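Local coordinates for protein afamin (Homo sapiens, PDB 6FAK) that carries hydrophobic molecules in body fluids, binding vitamin E and keeping lipidated Wnt proteins soluble and active, at residues 139-142 / 143-147; 262-265 / 266-269; 386-389 / 390-394. All blocks are in the same frame, centred on the assembly; numbering follows the deposited sequence.

In the fold
All three contacts are local turns of helix, so none closes a loop, and none nests in or crosses another. They follow in series along a predominantly helical chain. Contact 1 comes first, on helix 134-148 in the first albumin domain, packed between helices 22-33 and 154-171. Contact 2 follows in the second domain, at the end of helix 253-268, where a disulfide and helices 231-250 and 288-295 hold it. Contact 3 lies on the long helix 376-417, beside helix 446-462 of the third domain. Centres of contacts 1 and 2 are about 29 Å apart. Contacts 1 and 3 lie on opposite sides of the chain's centre, about 41 Å between centres.

Contact 1 (139-142 / 143-147); sequences NHFL and YEVAR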
# COMPACT_ATOMS: atom_id res chain seq x y z
N ASN A 139 -1.43 -13.10 -20.68
CA ASN A 139 -0.83 -14.07 -19.78
C ASN A 139 0.56 -13.61 -19.32
O ASN A 139 0.83 -13.62 -18.14
CB ASN A 139 -0.72 -15.46 -20.38
CG ASN A 139 -2.05 -16.22 -20.37
OD1 ASN A 139 -3.00 -15.84 -19.69
ND2 ASN A 139 -2.11 -17.32 -21.12
N HIS A 140 1.41 -13.19 -20.26
CA HIS A 140 2.77 -12.73 -19.92
C HIS A 140 2.76 -11.42 -19.13
O HIS A 140 3.51 -11.27 -18.15
CB HIS A 140 3.65 -12.64 -21.18
CG HIS A 140 5.12 -12.50 -20.87
ND1 HIS A 140 6.00 -13.55 -20.95
CD2 HIS A 140 5.84 -11.43 -20.47
CE1 HIS A 140 7.21 -13.13 -20.60
NE2 HIS A 140 7.14 -11.85 -20.31
N PHE A 141 1.90 -10.48 -19.52
CA PHE A 141 1.69 -9.22 -18.73
C PHE A 141 1.36 -9.48 -17.24
O PHE A 141 1.98 -8.91 -16.35
CB PHE A 141 0.55 -8.39 -19.35
CG PHE A 141 0.08 -7.24 -18.49
CD1 PHE A 141 0.75 -6.02 -18.49
CD2 PHE A 141 -1.03 -7.38 -17.67
CE1 PHE A 141 0.34 -4.98 -17.69
CE2 PHE A 141 -1.46 -6.35 -16.88
CZ PHE A 141 -0.76 -5.15 -16.89
N LEU A 142 0.36 -10.33 -17.02
CA LEU A 142 -0.12 -10.69 -15.74
C LEU A 142 0.95 -11.42 -14.88
O LEU A 142 1.10 -11.12 -13.70
CB LEU A 142 -1.36 -11.54 -15.89
CG LEU A 142 -2.51 -11.50 -14.92
CD1 LEU A 142 -2.79 -10.11 -14.38
CD2 LEU A 142 -3.77 -12.07 -15.60
N TYR A 143 1.65 -12.38 -15.48
CA TYR A 143 2.87 -12.94 -14.90
C TYR A 143 3.86 -11.87 -14.43
O TYR A 143 4.34 -11.93 -13.29
CB TYR A 143 3.54 -13.88 -15.90
CG TYR A 143 4.94 -14.31 -15.64
CD1 TYR A 143 5.23 -15.24 -14.66
CD2 TYR A 143 5.99 -13.84 -16.44
CE1 TYR A 143 6.53 -15.65 -14.42
CE2 TYR A 143 7.30 -14.26 -16.22
CZ TYR A 143 7.56 -15.19 -15.23
OH TYR A 143 8.83 -15.62 -15.03
N GLU A 144 4.19 -10.93 -15.31
CA GLU A 144 5.25 -9.97 -15.03
C GLU A 144 4.81 -8.98 -13.96
O GLU A 144 5.61 -8.63 -13.05
CB GLU A 144 5.73 -9.26 -16.32
CG GLU A 144 6.39 -10.16 -17.40
CD GLU A 144 7.74 -10.79 -17.03
OE1 GLU A 144 8.26 -10.55 -15.93
OE2 GLU A 144 8.29 -11.56 -17.89
N VAL A 145 3.53 -8.61 -13.99
CA VAL A 145 2.97 -7.71 -12.97
C VAL A 145 2.87 -8.38 -11.60
O VAL A 145 3.30 -7.82 -10.59
CB VAL A 145 1.64 -7.09 -13.44
CG1 VAL A 145 1.08 -6.19 -12.36
CG2 VAL A 145 1.90 -6.21 -14.68
N ALA A 146 2.35 -9.61 -11.55
CA ALA A 146 2.10 -10.29 -10.28
C ALA A 146 3.38 -10.63 -9.50
O ALA A 146 3.45 -10.43 -8.30
CB ALA A 146 1.28 -11.53 -10.50
N ARG A 147 4.42 -11.09 -10.20
CA ARG A 147 5.69 -11.40 -9.52
C ARG A 147 6.35 -10.16 -8.96
O ARG A 147 7.06 -10.26 -7.95
CB ARG A 147 6.65 -12.19 -10.44
CG ARG A 147 7.13 -11.45 -11.69
CD ARG A 147 7.52 -12.41 -12.83
NE ARG A 147 8.59 -13.32 -12.39
CZ ARG A 147 9.82 -13.38 -12.88
NH1 ARG A 147 10.18 -12.60 -13.90
NH2 ARG A 147 10.71 -14.21 -12.34
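Phe-141 lays one ring face against Val-145, one turn further along the helix. The methyl Val-145 CG2 makes the contact, a CH-pi approach 3.8 Å from the centroid of the Phe-141 ring. It sits off-centre, toward the rim, and lies 3.6 Å from both Phe-141 CE1 and CZ. The Phe-141 ring is placed there by chi1 of 169°, with CG anti to the backbone N.

His-140 is modelled in two conformers, so its contacts are tentative and hold for the one described. Tyr-143 turns its ring edge toward the imidazole face, in a T-shaped pair with planes at 65°. Glu-144, bent at chi2, brings OE2 to 2.7 Å from His-140 NE2, with ring and carboxylate planes 49° apart. Its other oxygen, OE1, forms a salt bridge with Arg-148 and a weaker one with Arg-147 NH1 at 3.5 Å.

This is a largely buried part of helix 134-148, in the first albumin domain. Asn-139 packs on helix 22-33, Phe-141 on helix 154-171, and Leu-142 on both. The backbone bonds are regular, as from Val-145 N to Phe-141 O (2.8 Å). Arg-147 CD lies over one face of the Tyr-143 ring, near its centre. Tyr-143 OH is hydrogen-bonded to Ala-37 O.

Contact 2 (262-265 / 266-269); sequences KVMN and HICS
Val-263 and Ile-267 touch through methyl groups. The two side chains lie side by side and point the same way, with Val-263 CG1 4.0 Å from Ile-267 CD1. Ile-267 reaches this position with CG1 anti to its carbonyl carbon (chi1 -70°) and the chain extended to CD1. The same CD1 lies 4.4 Å from Met-264 SD, a looser apolar contact. Ile-267 also packs on Leu-237 of helix 231-250, and Met-264 packs on Arg-289, Ile-293 and Ile-294 of helix 288-295.

Backbone hydrogen bonds of the i to i+4 kind join the turns, from His-266 N through to Ser-269 N. The one from Cys-268 N to Met-264 O is 2.7 Å long. Ser-269 has already left the helix.

The His-266 ring reaches across to helix 231-250. Its ND1 is hydrogen-bonded to Asp-240 OD2 and its NE2 to Glu-233 OE2, so both ring nitrogens are satisfied and the ring's rotation is fixed.

The covalent tie is Cys-268, whose SG is joined to Cys-282. The neighbouring Cys-281 pairs with Cys-292. Such a double disulfide at adjacent cysteines is characteristic of the albumin family, and here it lies within the region of afamin's pocket for hydrophobic ligands.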
# COMPACT_ATOMS: atom_id res chain seq x y z
N LYS A 262 -18.68 -11.87 -2.21
CA LYS A 262 -19.60 -11.88 -1.06
C LYS A 262 -19.81 -10.47 -0.45
O LYS A 262 -20.94 -10.08 -0.17
CB LYS A 262 -19.11 -12.85 0.01
CG LYS A 262 -20.07 -13.07 1.19
CD LYS A 262 -19.56 -14.17 2.10
CE LYS A 262 -20.61 -14.59 3.12
NZ LYS A 262 -20.07 -15.49 4.19
N VAL A 263 -18.74 -9.73 -0.21
CA VAL A 263 -18.83 -8.39 0.34
C VAL A 263 -19.70 -7.47 -0.59
O VAL A 263 -20.65 -6.80 -0.12
CB VAL A 263 -17.44 -7.79 0.65
CG1 VAL A 263 -17.48 -6.31 0.90
CG2 VAL A 263 -16.77 -8.49 1.85
N MET A 264 -19.43 -7.53 -1.90
CA MET A 264 -20.13 -6.66 -2.85
C MET A 264 -21.61 -7.02 -2.96
O MET A 264 -22.48 -6.13 -2.94
CB MET A 264 -19.43 -6.71 -4.22
CG MET A 264 -17.98 -6.26 -4.16
SD MET A 264 -17.78 -4.73 -3.25
CE MET A 264 -16.00 -4.57 -3.18
N ASN A 265 -21.87 -8.32 -2.97
CA ASN A 265 -23.24 -8.83 -2.90
C ASN A 265 -23.95 -8.44 -1.60
O ASN A 265 -25.11 -8.03 -1.66
CB ASN A 265 -23.28 -10.35 -3.13
CG ASN A 265 -22.87 -10.73 -4.58
OD1 ASN A 265 -22.69 -9.86 -5.46
ND2 ASN A 265 -22.69 -12.03 -4.82
N HIS A 266 -23.29 -8.56 -0.45
CA HIS A 266 -23.83 -8.05 0.84
C HIS A 266 -24.20 -6.54 0.75
O HIS A 266 -25.31 -6.14 1.06
CB HIS A 266 -22.82 -8.28 1.96
CG HIS A 266 -23.35 -8.07 3.34
ND1 HIS A 266 -22.87 -8.76 4.42
CD2 HIS A 266 -24.32 -7.25 3.83
CE1 HIS A 266 -23.51 -8.40 5.51
NE2 HIS A 266 -24.39 -7.48 5.18
N ILE A 267 -23.27 -5.72 0.29
CA ILE A 267 -23.51 -4.30 0.08
C ILE A 267 -24.70 -4.09 -0.88
O ILE A 267 -25.71 -3.50 -0.48
CB ILE A 267 -22.24 -3.63 -0.45
CG1 ILE A 267 -21.17 -3.58 0.68
CG2 ILE A 267 -22.48 -2.20 -0.97
CD1 ILE A 267 -19.81 -3.11 0.24
N CYS A 268 -24.60 -4.61 -2.10
CA CYS A 268 -25.65 -4.47 -3.13
C CYS A 268 -27.02 -5.02 -2.76
O CYS A 268 -28.02 -4.35 -3.01
CB CYS A 268 -25.21 -5.09 -4.45
SG CYS A 268 -24.01 -4.06 -5.25
N SER A 269 -27.08 -6.19 -2.14
CA SER A 269 -28.37 -6.78 -1.77
C SER A 269 -29.08 -6.05 -0.62
O SER A 269 -30.17 -6.47 -0.20
CB SER A 269 -28.26 -8.29 -1.50
OG SER A 269 -28.15 -8.58 -0.12

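Contact 3 (386-389 / 390-394); sequences KSLK and MVQQE
Lys-389 arches out from the helix and curls its end toward Gln-392. Its CG is anti to the carbonyl carbon (chi1 -65°), and the chain then bends at chi2, chi3 and chi4. These bends bring the ammonium end round to Gln-392 OE1, 3.2 Å from Lys-389 NZ. The hydrogen bond is weak. Lys-389 CE lies nearly as close to the same oxygen, at 3.4 Å.

Gln-392 takes the simpler shape. Its chain runs straight beyond CG (chi2 170°), which carries the amide back beside the preceding turn. Leu-388 is a second neighbour of the amide. Leu-388 CG approaches Gln-392 CD at 4.1 Å, and the two side chains run across each other at a slant. The amide lies loosely against the Leu-388 CG methine while its oxygen takes the weak lysine bond.

Met-390 has an extended chain that passes over the carbonyl of Lys-386. Its CG is 3.5 Å from Lys-386 O. Gln-393 also runs extended, and its CG lies 3.2 Å from Lys-389 O. Val-391 faces inward. It packs on Phe-447 and Val-450 of helix 446-462, and Leu-388 shares Phe-447.

The polar ends of two residues are held from outside these turns. Ser-387 OG is bonded to Glu-348 and to the carbonyl of Thr-383. Glu-394 forms a salt bridge with Arg-486.

Backbone bonds such as Gln-392 N to Leu-388 O, 2.9 Å, keep the turns regular. This is an amphipathic surface stretch of the long helix 376-417, near the N-linked N-acetylglucosamine of Asn-381, with its apolar side against helix 446-462 of the third albumin domain.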
# COMPACT_ATOMS: atom_id res chain seq x y z
N LYS A 386 -3.77 19.23 17.18
CA LYS A 386 -2.36 18.95 16.97
C LYS A 386 -2.11 18.31 15.61
O LYS A 386 -1.19 18.71 14.91
CB LYS A 386 -1.77 18.07 18.08
CG LYS A 386 -1.65 18.79 19.43
CD LYS A 386 -1.30 17.88 20.59
CE LYS A 386 -1.31 18.65 21.91
NZ LYS A 386 -0.21 18.22 22.82
N SER A 387 -2.93 17.33 15.23
CA SER A 387 -2.71 16.63 13.95
C SER A 387 -2.95 17.61 12.82
O SER A 387 -2.16 17.68 11.87
CB SER A 387 -3.65 15.42 13.81
OG SER A 387 -3.47 14.55 14.91
N LEU A 388 -4.01 18.37 12.93
CA LEU A 388 -4.40 19.32 11.91
C LEU A 388 -3.33 20.42 11.71
O LEU A 388 -2.96 20.71 10.58
CB LEU A 388 -5.72 19.93 12.31
CG LEU A 388 -6.38 20.95 11.41
CD1 LEU A 388 -6.60 20.40 10.01
CD2 LEU A 388 -7.70 21.32 12.08
N LYS A 389 -2.81 20.97 12.80
CA LYS A 389 -1.72 21.95 12.70
C LYS A 389 -0.48 21.39 11.98
O LYS A 389 0.17 22.12 11.24
CB LYS A 389 -1.30 22.45 14.09
CG LYS A 389 -2.38 23.25 14.84
CD LYS A 389 -2.11 24.75 14.96
CE LYS A 389 -2.46 25.52 13.69
NZ LYS A 389 -3.91 25.86 13.61
N MET A 390 -0.16 20.12 12.22
CA MET A 390 1.00 19.47 11.57
C MET A 390 0.80 19.37 10.07
O MET A 390 1.69 19.72 9.28
CB MET A 390 1.28 18.08 12.16
CG MET A 390 1.95 18.12 13.54
SD MET A 390 2.27 16.49 14.27
CE MET A 390 2.27 16.89 16.02
N VAL A 391 -0.37 18.93 9.66
CA VAL A 391 -0.71 18.87 8.25
C VAL A 391 -0.70 20.23 7.61
O VAL A 391 -0.18 20.40 6.47
CB VAL A 391 -2.04 18.15 8.02
CG1 VAL A 391 -2.53 18.31 6.61
CG2 VAL A 391 -1.83 16.67 8.35
N GLN A 392 -1.27 21.21 8.29
CA GLN A 392 -1.24 22.58 7.78
C GLN A 392 0.19 23.09 7.55
O GLN A 392 0.47 23.70 6.53
CB GLN A 392 -2.01 23.53 8.72
CG GLN A 392 -3.50 23.33 8.63
CD GLN A 392 -4.28 24.08 9.71
OE1 GLN A 392 -3.80 24.29 10.83
NE2 GLN A 392 -5.49 24.46 9.38
N GLN A 393 1.10 22.80 8.49
CA GLN A 393 2.51 23.18 8.35
C GLN A 393 3.18 22.47 7.15
O GLN A 393 3.83 23.12 6.32
CB GLN A 393 3.27 22.92 9.66
CG GLN A 393 2.82 23.87 10.78
CD GLN A 393 3.63 23.76 12.06
OE1 GLN A 393 4.11 22.68 12.44
NE2 GLN A 393 3.80 24.89 12.74
N GLU A 394 2.96 21.16 7.03
CA GLU A 394 3.50 20.39 5.92
C GLU A 394 2.96 20.92 4.58
O GLU A 394 3.75 21.08 3.64
CB GLU A 394 3.24 18.89 6.08
CG GLU A 394 3.88 18.20 7.29
CD GLU A 394 3.22 16.87 7.71
OE1 GLU A 394 2.00 16.67 7.49
OE2 GLU A 394 3.92 15.99 8.30